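PDB 1YHT: DspB from Aggregatibacter actinomycetemcomitans, which probably hydrolyses beta-linked N-acetylglucosamine polymers of the biofilm matrix, as a family 20 beta-N-acetylhexosaminidase that releases cells from biofilms. Local coordinates for residues H51-D56 against I112-S117; H177-G182 against R214-G219. All blocks are in the same frame, centred on the assembly; numbering follows the deposited sequence.

Contact 1: H51-D56 against I112-S117; sequences HLHFSD and IPELDS
Glu114 OE1 is gripped by two histidines of the neighbouring strand, which reach it from opposite faces of the carboxylate. His53 ND1 donates at 2.6 Å to Glu114 OE1 in an almost straight bond; the oxygen lies in the imidazole plane, but ND1 approaches from above the carboxylate plane. His51 NE2, 2.8 Å from Glu114 OE1, comes from the anti side but tilted out of the carboxylate plane, its ring turned 49° from the carboxylate. Glu114 CG lies anti to the backbone N (chi1 -174°) and the chain runs on extended, a length that carries the acid between the two rings, while Glu114 OE2 is left to accept from Trp216. Histidine suits both places because each ring has a second nitrogen for another partner: His53 NE2 gives a 2.6 Å bond to the anti lone pair of Asp56 OD2, and His51 ND1 pairs with Tyr272. The carboxylates at its two nitrogens, with Asp116 OD2 near CE1, would probably polarise the His53 ring.

Beneath this polar row the backbones run parallel, with Leu52 N to Ile112 O at 2.8 Å and Glu114 N to Leu52 O at 3.1 Å. Pro113 is on the other face of the sheet, with Leu52; the Phe54 ring, from just beyond the clear part of the strand, lies side by side with it, Phe54 CE2 3.7 Å from Pro113 CB, and has Glu114 O over one face. Pro113 and Leu115 pack on helix 154-171. Where the strands diverge, a water accepts from Ser55 N and donates at 2.7 Å to Glu114 O, replacing a direct strand bond. This layering, with an apolar helix-facing side and a polar network inside the barrel near the C-terminal strand ends, is characteristic of the TIM-barrel catalytic domain of family 20 glycoside hydrolases.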
loop_
_atom_site.group_PDB
_atom_site.type_symbol
_atom_site.label_atom_id
_atom_site.label_comp_id
_atom_site.label_asym_id
_atom_site.label_seq_id
_atom_site.Cartn_x
_atom_site.Cartn_y
_atom_site.Cartn_z
ATOM N N HIS A 51 -3.524 -6.037 2.550
ATOM C CA HIS A 51 -2.524 -5.286 1.789
ATOM C C HIS A 51 -1.517 -4.702 2.773
ATOM O O HIS A 51 -1.810 -3.785 3.573
ATOM C CB HIS A 51 -3.312 -4.266 0.925
ATOM C CG HIS A 51 -2.496 -3.214 0.208
ATOM N ND1 HIS A 51 -3.110 -2.206 -0.521
ATOM C CD2 HIS A 51 -1.161 -2.965 0.146
ATOM C CE1 HIS A 51 -2.186 -1.393 -1.002
ATOM N NE2 HIS A 51 -0.997 -1.808 -0.590
ATOM N N LEU A 52 -0.320 -5.279 2.737
ATOM C CA LEU A 52 0.727 -4.982 3.718
ATOM C C LEU A 52 1.697 -3.978 3.180
ATOM O O LEU A 52 2.587 -4.317 2.373
ATOM C CB LEU A 52 1.477 -6.230 4.122
ATOM C CG LEU A 52 2.201 -6.130 5.469
ATOM C CD1 LEU A 52 1.194 -5.994 6.646
ATOM C CD2 LEU A 52 3.129 -7.320 5.699
ATOM N N HIS A 53 1.531 -2.736 3.650
ATOM C CA HIS A 53 2.399 -1.607 3.260
ATOM C C HIS A 53 3.552 -1.550 4.247
ATOM O O HIS A 53 3.494 -0.797 5.217
ATOM C CB HIS A 53 1.561 -0.309 3.246
ATOM C CG HIS A 53 2.283 0.883 2.680
ATOM N ND1 HIS A 53 2.172 1.267 1.358
ATOM C CD2 HIS A 53 3.109 1.781 3.264
ATOM C CE1 HIS A 53 2.913 2.347 1.157
ATOM N NE2 HIS A 53 3.493 2.680 2.301
ATOM N N PHE A 54 4.590 -2.356 3.990
ATOM C CA PHE A 54 5.737 -2.578 4.915
ATOM C C PHE A 54 6.987 -1.768 4.589
ATOM O O PHE A 54 7.963 -1.813 5.339
ATOM C CB PHE A 54 6.124 -4.089 5.001
ATOM C CG PHE A 54 6.582 -4.684 3.697
ATOM C CD1 PHE A 54 7.898 -4.544 3.266
ATOM C CD2 PHE A 54 5.703 -5.366 2.900
ATOM C CE1 PHE A 54 8.289 -5.048 2.062
ATOM C CE2 PHE A 54 6.109 -5.869 1.699
ATOM C CZ PHE A 54 7.408 -5.718 1.288
ATOM N N SER A 55 6.948 -1.020 3.475
ATOM C CA SER A 55 8.123 -0.297 2.997
ATOM C C SER A 55 7.711 1.169 2.646
ATOM O O SER A 55 6.795 1.399 1.844
ATOM C CB SER A 55 8.713 -1.009 1.792
ATOM O OG SER A 55 9.784 -0.269 1.211
ATOM N N ASP A 56 8.380 2.135 3.265
ATOM C CA ASP A 56 8.126 3.544 2.952
ATOM C C ASP A 56 9.372 4.336 3.334
ATOM O O ASP A 56 10.428 3.756 3.499
ATOM C CB ASP A 56 6.841 4.068 3.643
ATOM C CG ASP A 56 6.094 5.103 2.796
ATOM O OD1 ASP A 56 6.679 6.215 2.621
ATOM O OD2 ASP A 56 4.944 4.819 2.262
ATOM N N ILE A 112 -1.201 -9.245 0.400
ATOM C CA ILE A 112 -0.724 -8.529 -0.748
ATOM C C ILE A 112 0.446 -7.652 -0.280
ATOM O O ILE A 112 0.236 -6.600 0.313
ATOM C CB ILE A 112 -1.825 -7.705 -1.436
ATOM C CG1 ILE A 112 -3.026 -8.605 -1.754
ATOM C CG2 ILE A 112 -1.255 -6.920 -2.647
ATOM C CD1 ILE A 112 -4.284 -7.904 -2.311
ATOM N N PRO A 113 1.684 -8.072 -0.578
ATOM C CA PRO A 113 2.802 -7.179 -0.223
ATOM C C PRO A 113 2.840 -5.954 -1.126
ATOM O O PRO A 113 2.514 -6.069 -2.306
ATOM C CB PRO A 113 4.048 -8.066 -0.410
ATOM C CG PRO A 113 3.674 -8.961 -1.618
ATOM C CD PRO A 113 2.163 -9.307 -1.253
ATOM N N GLU A 114 3.267 -4.806 -0.574
ATOM C CA GLU A 114 3.505 -3.584 -1.325
ATOM C C GLU A 114 4.934 -3.159 -1.161
ATOM O O GLU A 114 5.356 -2.748 -0.063
ATOM C CB GLU A 114 2.583 -2.394 -0.926
ATOM C CG GLU A 114 2.783 -1.180 -1.841
ATOM C CD GLU A 114 2.026 0.085 -1.475
ATOM O OE1 GLU A 114 1.096 0.053 -0.637
ATOM O OE2 GLU A 114 2.421 1.150 -2.028
ATOM N N LEU A 115 5.668 -3.206 -2.274
ATOM C CA LEU A 115 7.015 -2.673 -2.336
ATOM C C LEU A 115 6.909 -1.386 -3.139
ATOM O O LEU A 115 6.875 -1.417 -4.344
ATOM C CB LEU A 115 7.952 -3.704 -2.997
ATOM C CG LEU A 115 9.451 -3.442 -2.899
ATOM C CD1 LEU A 115 9.924 -3.596 -1.467
ATOM C CD2 LEU A 115 10.219 -4.360 -3.851
ATOM N N ASP A 116 6.800 -0.259 -2.436
ATOM C CA ASP A 116 6.466 0.994 -3.073
ATOM C C ASP A 116 7.712 1.561 -3.800
ATOM O O ASP A 116 8.857 1.410 -3.348
ATOM C CB ASP A 116 5.890 1.998 -2.054
ATOM C CG ASP A 116 5.080 3.107 -2.699
ATOM O OD1 ASP A 116 5.167 3.286 -3.948
ATOM O OD2 ASP A 116 4.381 3.830 -1.926
ATOM N N SER A 117 7.436 2.147 -4.945
ATOM C CA SER A 117 8.421 2.813 -5.800
ATOM C C SER A 117 7.634 3.566 -6.861
ATOM O O SER A 117 6.439 3.290 -7.074
ATOM C CB SER A 117 9.415 1.838 -6.411
ATOM O OG SER A 117 8.957 1.241 -7.613
HETATM O O HOH W 1 4.925 -0.458 1.360
HETATM O O HOH W 2 8.914 1.303 -0.622
#

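Contact 2: H177-G182 against R214-G219; sequences HFHIGG and RMWNDG
The imidazole of His179 turns its edge to the indole of Trp216, an edge-to-face pair with the planes 54° apart. His179 CE1 does the touching, 3.5 Å from Trp216 NE1, which is itself bonded to Glu114 of strand 110-117, while Gly182 N lies at the indole edge. One face of the His179 ring is covered by Arg214 O and the backbone at Met215, and in its plane ND1 accepts from Gly181 N at 3.0 Å, which helps fix the ring rotation; His179 NE2 is bonded to Thr235. The His177 ring carries Arg214 NH2 over one face, 3.3 Å from His177 NE2, with the two planes 33° apart. This is packing of flat groups; the polar ends are satisfied elsewhere, His177 ND1 by Glu110 and Arg214 NE by a salt bridge to Glu233.

The parallel backbones are joined by Arg214 N to Phe178 O, Ile180 N to Arg214 O at 2.8 Å, and Trp216 N to Gly181 O at 2.8 Å. Glycine suits both places: Gly181 has a positive phi (72°), and Gly182 has backbone angles at which a CB would be jammed against the preceding carbonyl O and close to Met215 CG. Past the strands, one water bridges Gly182 O, Trp216 O and Gly219 N.

On the opposite side of the sheet, Ile180 CD1 meets Met215 SD at 3.8 Å, the branched Ile180 and the slender, pliable Met215 filling the layer under helix 192-208, where Leu206, Phe195 and Ala199 pack on them. The two strands are the parallel pair of a beta-alpha-beta unit, strand 177-181, helix 192-208, strand 212-216, flanked in the barrel by strands 110-117 and 233-236.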
loop_
_atom_site.group_PDB
_atom_site.type_symbol
_atom_site.label_atom_id
_atom_site.label_comp_id
_atom_site.label_asym_id
_atom_site.label_seq_id
_atom_site.Cartn_x
_atom_site.Cartn_y
_atom_site.Cartn_z
ATOM N N HIS A 177 -1.419 -11.381 -5.657
ATOM C CA HIS A 177 -1.241 -10.051 -6.188
ATOM C C HIS A 177 -0.048 -9.442 -5.490
ATOM O O HIS A 177 0.121 -9.646 -4.278
ATOM C CB HIS A 177 -2.452 -9.164 -5.883
ATOM C CG HIS A 177 -3.739 -9.679 -6.448
ATOM N ND1 HIS A 177 -4.457 -10.689 -5.845
ATOM C CD2 HIS A 177 -4.430 -9.332 -7.555
ATOM C CE1 HIS A 177 -5.538 -10.947 -6.565
ATOM N NE2 HIS A 177 -5.542 -10.145 -7.620
ATOM N N PHE A 178 0.683 -8.607 -6.208
ATOM C CA PHE A 178 1.809 -7.862 -5.633
ATOM C C PHE A 178 1.583 -6.405 -5.976
ATOM O O PHE A 178 1.348 -6.065 -7.134
ATOM C CB PHE A 178 3.105 -8.421 -6.253
ATOM C CG PHE A 178 4.377 -7.870 -5.687
ATOM C CD1 PHE A 178 5.260 -8.699 -4.988
ATOM C CD2 PHE A 178 4.741 -6.592 -5.926
ATOM C CE1 PHE A 178 6.477 -8.221 -4.501
ATOM C CE2 PHE A 178 5.971 -6.081 -5.444
ATOM C CZ PHE A 178 6.831 -6.911 -4.714
ATOM N N HIS A 179 1.697 -5.536 -4.960
ATOM C CA HIS A 179 1.419 -4.133 -5.135
ATOM C C HIS A 179 2.743 -3.404 -5.380
ATOM O O HIS A 179 3.639 -3.426 -4.532
ATOM C CB HIS A 179 0.641 -3.606 -3.936
ATOM C CG HIS A 179 -0.089 -2.317 -4.185
ATOM N ND1 HIS A 179 0.562 -1.155 -4.569
ATOM C CD2 HIS A 179 -1.402 -2.009 -4.115
ATOM C CE1 HIS A 179 -0.330 -0.188 -4.702
ATOM N NE2 HIS A 179 -1.523 -0.665 -4.393
ATOM N N ILE A 180 2.841 -2.774 -6.555
ATOM C CA ILE A 180 4.032 -2.058 -6.971
ATOM C C ILE A 180 4.080 -0.559 -6.606
ATOM O O ILE A 180 5.026 0.185 -7.000
ATOM C CB ILE A 180 4.329 -2.252 -8.509
ATOM C CG1 ILE A 180 3.270 -1.567 -9.372
ATOM C CG2 ILE A 180 4.506 -3.763 -8.812
ATOM C CD1 ILE A 180 3.568 -1.498 -10.818
ATOM N N GLY A 181 3.140 -0.130 -5.791
ATOM C CA GLY A 181 3.098 1.226 -5.335
ATOM C C GLY A 181 2.681 2.166 -6.435
ATOM O O GLY A 181 1.584 1.981 -7.027
ATOM N N GLY A 182 3.548 3.164 -6.701
ATOM C CA GLY A 182 3.296 4.142 -7.751
ATOM C C GLY A 182 2.517 5.389 -7.308
ATOM O O GLY A 182 1.862 6.044 -8.133
ATOM N N ARG A 214 -0.998 -4.971 -8.527
ATOM C CA ARG A 214 -1.779 -3.867 -8.000
ATOM C C ARG A 214 -0.916 -2.599 -8.018
ATOM O O ARG A 214 0.322 -2.631 -7.860
ATOM C CB ARG A 214 -2.331 -4.182 -6.597
ATOM C CG ARG A 214 -3.389 -5.256 -6.605
ATOM C CD ARG A 214 -4.832 -4.722 -6.468
ATOM N NE ARG A 214 -5.801 -5.782 -6.747
ATOM C CZ ARG A 214 -6.385 -6.580 -5.846
ATOM N NH1 ARG A 214 -6.194 -6.410 -4.537
ATOM N NH2 ARG A 214 -7.183 -7.571 -6.265
ATOM N N MET A 215 -1.587 -1.472 -8.239
ATOM C CA MET A 215 -0.921 -0.187 -8.347
ATOM C C MET A 215 -1.813 0.986 -7.961
ATOM O O MET A 215 -2.985 0.977 -8.280
ATOM C CB MET A 215 -0.460 -0.014 -9.807
ATOM C CG MET A 215 0.479 1.090 -9.972
ATOM S SD MET A 215 1.008 1.214 -11.728
ATOM C CE MET A 215 -0.437 1.985 -12.371
ATOM N N TRP A 216 -1.235 2.010 -7.300
ATOM C CA TRP A 216 -1.932 3.239 -6.949
ATOM C C TRP A 216 -2.302 3.994 -8.256
ATOM O O TRP A 216 -1.636 3.814 -9.283
ATOM C CB TRP A 216 -1.069 4.128 -6.015
ATOM C CG TRP A 216 -0.760 3.548 -4.659
ATOM C CD1 TRP A 216 0.464 3.221 -4.164
ATOM C CD2 TRP A 216 -1.703 3.234 -3.625
ATOM N NE1 TRP A 216 0.346 2.733 -2.877
ATOM C CE2 TRP A 216 -0.970 2.728 -2.527
ATOM C CE3 TRP A 216 -3.089 3.409 -3.493
ATOM C CZ2 TRP A 216 -1.575 2.349 -1.327
ATOM C CZ3 TRP A 216 -3.686 3.056 -2.330
ATOM C CH2 TRP A 216 -2.925 2.508 -1.237
ATOM N N ASN A 217 -3.364 4.807 -8.236
ATOM C CA ASN A 217 -3.812 5.467 -9.502
ATOM C C ASN A 217 -3.032 6.693 -9.975
ATOM O O ASN A 217 -3.318 7.208 -11.025
ATOM C CB ASN A 217 -5.290 5.849 -9.435
ATOM C CG ASN A 217 -5.563 6.904 -8.414
ATOM O OD1 ASN A 217 -5.551 6.632 -7.222
ATOM N ND2 ASN A 217 -5.789 8.140 -8.870
ATOM N N ASP A 218 -2.057 7.153 -9.201
ATOM C CA ASP A 218 -1.510 8.484 -9.353
ATOM C C ASP A 218 -0.939 8.755 -10.769
ATOM O O ASP A 218 -1.044 9.880 -11.275
ATOM C CB ASP A 218 -0.391 8.768 -8.355
ATOM C CG ASP A 218 -0.778 8.542 -6.926
ATOM O OD1 ASP A 218 -0.403 9.375 -6.090
ATOM O OD2 ASP A 218 -1.428 7.507 -6.639
ATOM N N GLY A 219 -0.330 7.728 -11.361
ATOM C CA GLY A 219 0.342 7.866 -12.642
ATOM C C GLY A 219 -0.517 7.615 -13.837
ATOM O O GLY A 219 -0.026 7.590 -14.941
HETATM O O HOH W 3 0.453 5.220 -10.427
#

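From the N terminus, contact 1 comes first: strand 49-53 pairs with strand 110-117, closing a loop that holds the small antiparallel sheet 75-91 and helix 94-106. Contact 2 follows in series, without nesting or crossing, and closes the shorter excursion through helix 192-208. Strands 110-117 and 177-181 are themselves neighbours, so the two contacts make four consecutive strands of one curved parallel sheet, their centres 9 Å apart. Pro113 O and His179 N are joined by a probable hydrogen bond of 2.8 Å along that shared seam. Inside the barrel, Trp216 NE1 approaches Glu114 OE2 to 2.7 Å, a probable hydrogen bond that spans the intervening strand, and the His51 and His179 rings stack.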